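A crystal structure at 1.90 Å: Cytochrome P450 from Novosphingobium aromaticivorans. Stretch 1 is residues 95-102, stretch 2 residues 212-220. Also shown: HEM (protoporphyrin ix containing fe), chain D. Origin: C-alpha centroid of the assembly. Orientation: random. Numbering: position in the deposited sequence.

Stretch 1 (95-102) KAFRTPVM
Stretch 2 212-220: EPVGGRPWT

The contact is an apolar packing of one face of a helix against an irregular loop, with no direct hydrogen bond between the two stretches and a single water joining their backbones. Residues 95-102 are helical, phi/psi near -65/-40 except Phe97 (-87/-35) and Thr99 (-50/-58), within a helix that extends beyond both ends; Thr99 N bonds Lys95 O at 3.1 Å and Met102 N bonds Arg98 O at 2.8 Å. The helix is kinked at Pro100, whose N has no hydrogen to give and lies 4.4 Å from Ala96 O.

Residues 212-215 run antiparallel to the helix, Ala96 CA lying 5.5 Å from Gly215 CA and Pro100 CA 6.0 Å from Glu212 CA. Glu212 to Val214 are extended (-83/148, -74/158, -116/120), and the chain reverses in a type I' turn from Val214 to Arg217. Gly215 (50/42) and Gly216 (73/18) occupy its corners with positive phi, which favours glycine. Val214 N to Arg217 O at 2.8 Å and Arg217 N to Val214 O at 3.1 Å close the turn. Extended conformations resume through Arg217 (-142/165), Pro218 (-72/154) and Trp219 (-55/138), and Thr220 (-79/163, chi1 p) caps the following helix.

Val214 (chi1 t) sits among three helix residues. Its CG1 lies 3.6 Å from the Phe97 ring centroid, 10° off the normal, a CH-pi contact in which methyl hydrogens meet the electron-rich face; Val214 CG1 is also 4.1 Å from Ala96 CB, and Val214 CG2 3.9 Å from Pro100 CG. Phe97 (m, chi2 -83°) turns its slightly positive C-H edge toward the pi face of Trp219 (m, chi2 83°), an offset edge-to-face pair with the Phe97 and Trp219 six-membered ring centroids 5.4 Å apart, planes at 65°, and Phe97 CD1 to Trp219 CZ3 at 3.6 Å. The indole also meets apolar Pro100, CG to Trp219 CZ2 at 3.7 Å, and Val101 (t), whose CG2 approaches the indole edge at Trp219 CH2, 4.3 Å away. Pro100, C-gamma endo, extends this surface to the aliphatic part of Glu212 (m, m), Pro100 CB to Glu212 CB at 3.6 Å.

Polar groups surround this apolar centre. Ala96 O, unserved by Pro100 N, accepts from water 1 at 2.7 Å, which accepts from Gly215 N at 2.9 Å, bridging the backbones. Arg217 (chi1 p) places NH2 4.0 Å from Phe97 CZ, and Arg217 NH1 bonds Pro218 O at 3.1 Å. The CA-to-CB bond of Arg98 points away from the loop; with chi1-chi3 all t and chi4 95°, Arg98 NH2 donates to HEM O2D at 2.8 Å, connecting this helix to the cofactor.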

# COMPACT_ATOMS: atom_id res chain seq x y z
N LYS A 95 -14.58 -13.56 4.93
CA LYS A 95 -15.40 -12.75 5.85
C LYS A 95 -15.12 -13.12 7.32
O LYS A 95 -15.01 -12.23 8.16
CB LYS A 95 -16.89 -12.95 5.52
CG LYS A 95 -17.85 -12.01 6.27
CD LYS A 95 -19.28 -12.24 5.73
CE LYS A 95 -20.30 -11.43 6.52
NZ LYS A 95 -20.31 -11.86 7.93
N ALA A 96 -15.00 -14.41 7.60
CA ALA A 96 -14.81 -14.88 9.00
C ALA A 96 -13.50 -14.36 9.60
O ALA A 96 -13.44 -14.03 10.75
CB ALA A 96 -14.89 -16.37 9.10
N PHE A 97 -12.46 -14.27 8.79
CA PHE A 97 -11.16 -13.79 9.29
C PHE A 97 -11.05 -12.28 9.22
O PHE A 97 -10.42 -11.68 10.09
CB PHE A 97 -10.02 -14.42 8.48
CG PHE A 97 -9.75 -15.84 8.86
CD1 PHE A 97 -8.96 -16.14 9.96
CD2 PHE A 97 -10.33 -16.88 8.16
CE1 PHE A 97 -8.73 -17.48 10.33
CE2 PHE A 97 -10.11 -18.22 8.52
CZ PHE A 97 -9.29 -18.52 9.58
N ARG A 98 -11.63 -11.67 8.19
CA ARG A 98 -11.61 -10.20 8.08
C ARG A 98 -12.31 -9.55 9.29
O ARG A 98 -11.85 -8.54 9.81
CB ARG A 98 -12.29 -9.73 6.81
CG ARG A 98 -12.18 -8.21 6.57
CD ARG A 98 -12.87 -7.80 5.27
NE ARG A 98 -13.11 -6.37 5.23
CZ ARG A 98 -12.33 -5.46 4.66
NH1 ARG A 98 -12.72 -4.17 4.69
NH2 ARG A 98 -11.19 -5.78 4.03
N THR A 99 -13.42 -10.15 9.73
CA THR A 99 -14.19 -9.57 10.82
C THR A 99 -13.37 -9.19 12.06
O THR A 99 -13.39 -8.00 12.42
CB THR A 99 -15.48 -10.38 11.10
OG1 THR A 99 -16.34 -10.24 9.96
CG2 THR A 99 -16.20 -9.87 12.38
N PRO A 100 -12.64 -10.15 12.69
CA PRO A 100 -11.85 -9.72 13.85
C PRO A 100 -10.70 -8.77 13.48
O PRO A 100 -10.33 -7.94 14.29
CB PRO A 100 -11.30 -11.03 14.43
CG PRO A 100 -11.36 -12.02 13.31
CD PRO A 100 -12.60 -11.62 12.53
N VAL A 101 -10.11 -8.90 12.29
CA VAL A 101 -9.02 -7.99 11.92
C VAL A 101 -9.53 -6.54 11.82
O VAL A 101 -8.89 -5.62 12.33
CB VAL A 101 -8.38 -8.41 10.57
CG1 VAL A 101 -7.42 -7.34 10.05
CG2 VAL A 101 -7.66 -9.77 10.75
N MET A 102 -10.71 -6.35 11.22
CA MET A 102 -11.29 -4.99 11.03
C MET A 102 -11.64 -4.42 12.38
O MET A 102 -11.49 -3.22 12.60
CB MET A 102 -12.59 -5.01 10.23
CG MET A 102 -12.51 -5.13 8.77
SD MET A 102 -14.15 -4.79 8.06
CE MET A 102 -14.09 -3.00 7.84
N GLU A 212 -10.16 -12.28 19.75
CA GLU A 212 -11.45 -12.51 19.10
C GLU A 212 -11.52 -13.92 18.52
O GLU A 212 -10.50 -14.46 18.06
CB GLU A 212 -11.64 -11.53 17.95
CG GLU A 212 -11.77 -10.09 18.36
CD GLU A 212 -13.05 -9.85 19.15
OE1 GLU A 212 -12.96 -9.27 20.26
OE2 GLU A 212 -14.13 -10.28 18.67
N PRO A 213 -12.74 -14.51 18.51
CA PRO A 213 -12.92 -15.77 17.81
C PRO A 213 -12.95 -15.59 16.29
O PRO A 213 -13.20 -14.50 15.78
CB PRO A 213 -14.30 -16.24 18.30
CG PRO A 213 -15.04 -14.98 18.60
CD PRO A 213 -14.00 -13.98 19.07
N VAL A 214 -12.67 -16.67 15.57
CA VAL A 214 -12.92 -16.69 14.14
C VAL A 214 -13.99 -17.76 13.92
O VAL A 214 -13.78 -18.91 14.26
CB VAL A 214 -11.66 -17.03 13.34
CG1 VAL A 214 -12.00 -17.31 11.86
CG2 VAL A 214 -10.71 -15.87 13.42
N GLY A 215 -15.13 -17.35 13.36
CA GLY A 215 -16.26 -18.26 13.11
C GLY A 215 -16.61 -19.06 14.36
O GLY A 215 -16.83 -20.27 14.28
N GLY A 216 -16.60 -18.40 15.51
CA GLY A 216 -17.00 -19.07 16.78
C GLY A 216 -16.03 -20.08 17.38
O GLY A 216 -16.41 -20.89 18.25
N ARG A 217 -14.77 -20.04 16.96
CA ARG A 217 -13.73 -20.90 17.56
C ARG A 217 -12.41 -20.08 17.66
O ARG A 217 -12.31 -19.01 17.06
CB ARG A 217 -13.62 -22.23 16.79
CG ARG A 217 -13.51 -22.14 15.26
CD ARG A 217 -12.10 -22.16 14.86
NE ARG A 217 -11.89 -22.18 13.42
CZ ARG A 217 -10.80 -21.70 12.83
NH1 ARG A 217 -9.82 -21.19 13.57
NH2 ARG A 217 -10.68 -21.74 11.51
N PRO A 218 -11.42 -20.56 18.45
CA PRO A 218 -10.21 -19.73 18.61
C PRO A 218 -9.33 -19.70 17.35
O PRO A 218 -9.35 -20.66 16.60
CB PRO A 218 -9.45 -20.44 19.75
CG PRO A 218 -10.51 -21.29 20.47
CD PRO A 218 -11.45 -21.71 19.38
N TRP A 219 -8.54 -18.65 17.16
CA TRP A 219 -7.48 -18.67 16.12
C TRP A 219 -6.57 -19.88 16.33
O TRP A 219 -6.18 -20.15 17.48
CB TRP A 219 -6.59 -17.43 16.22
CG TRP A 219 -7.24 -16.15 15.77
CD1 TRP A 219 -8.06 -15.33 16.52
CD2 TRP A 219 -7.08 -15.50 14.50
NE1 TRP A 219 -8.42 -14.23 15.79
CE2 TRP A 219 -7.85 -14.29 14.55
CE3 TRP A 219 -6.39 -15.81 13.31
CZ2 TRP A 219 -7.95 -13.41 13.45
CZ3 TRP A 219 -6.48 -14.91 12.23
CH2 TRP A 219 -7.27 -13.75 12.30
N THR A 220 -6.20 -20.58 15.26
CA THR A 220 -5.12 -21.54 15.38
C THR A 220 -3.80 -20.77 15.36
O THR A 220 -3.75 -19.62 14.92
CB THR A 220 -5.14 -22.60 14.27
OG1 THR A 220 -4.80 -21.99 13.00
CG2 THR A 220 -6.53 -23.29 14.21
CHA HEM D . -5.73 -4.55 1.68
CHB HEM D . -3.65 -0.48 0.02
CHC HEM D . -2.08 0.51 4.47
CHD HEM D . -3.21 -3.96 5.85
C1A HEM D . -5.36 -3.49 0.88
C2A HEM D . -5.76 -3.32 -0.49
C3A HEM D . -5.21 -2.21 -0.98
C4A HEM D . -4.38 -1.64 0.08
CMA HEM D . -5.38 -1.71 -2.43
CAA HEM D . -6.74 -4.26 -1.27
CBA HEM D . -5.94 -5.43 -1.78
CGA HEM D . -6.78 -6.36 -2.66
O1A HEM D . -6.25 -7.45 -3.04
O2A HEM D . -7.97 -6.07 -3.01
C1B HEM D . -3.05 0.17 1.08
C2B HEM D . -2.43 1.47 1.04
C3B HEM D . -2.00 1.73 2.29
C4B HEM D . -2.34 0.60 3.13
CMB HEM D . -2.32 2.34 -0.23
CAB HEM D . -1.24 2.92 2.88
CBB HEM D . -0.81 3.97 2.15
C1C HEM D . -2.23 -0.58 5.28
C2C HEM D . -1.91 -0.67 6.70
C3C HEM D . -2.21 -1.95 7.06
C4C HEM D . -2.80 -2.63 5.93
CMC HEM D . -1.31 0.49 7.56
CAC HEM D . -2.13 -2.66 8.43
CBC HEM D . -1.21 -2.34 9.35
C1D HEM D . -4.01 -4.50 4.89
C2D HEM D . -4.60 -5.83 4.99
C3D HEM D . -5.41 -5.98 3.72
C4D HEM D . -5.21 -4.79 2.95
CMD HEM D . -4.48 -6.84 6.19
CAD HEM D . -6.26 -7.24 3.37
CBD HEM D . -7.72 -6.85 3.65
CGD HEM D . -8.56 -8.02 3.12
O1D HEM D . -8.09 -8.86 2.34
O2D HEM D . -9.75 -8.11 3.44
NA HEM D . -4.52 -2.42 1.21
NB HEM D . -3.01 -0.29 2.38
NC HEM D . -2.80 -1.77 4.87
ND HEM D . -4.37 -3.94 3.68
FE HEM D . -3.74 -2.07 3.06
O HOH W 1 -15.38 -14.55 12.52
O HOH W 2 -1.72 -3.17 2.40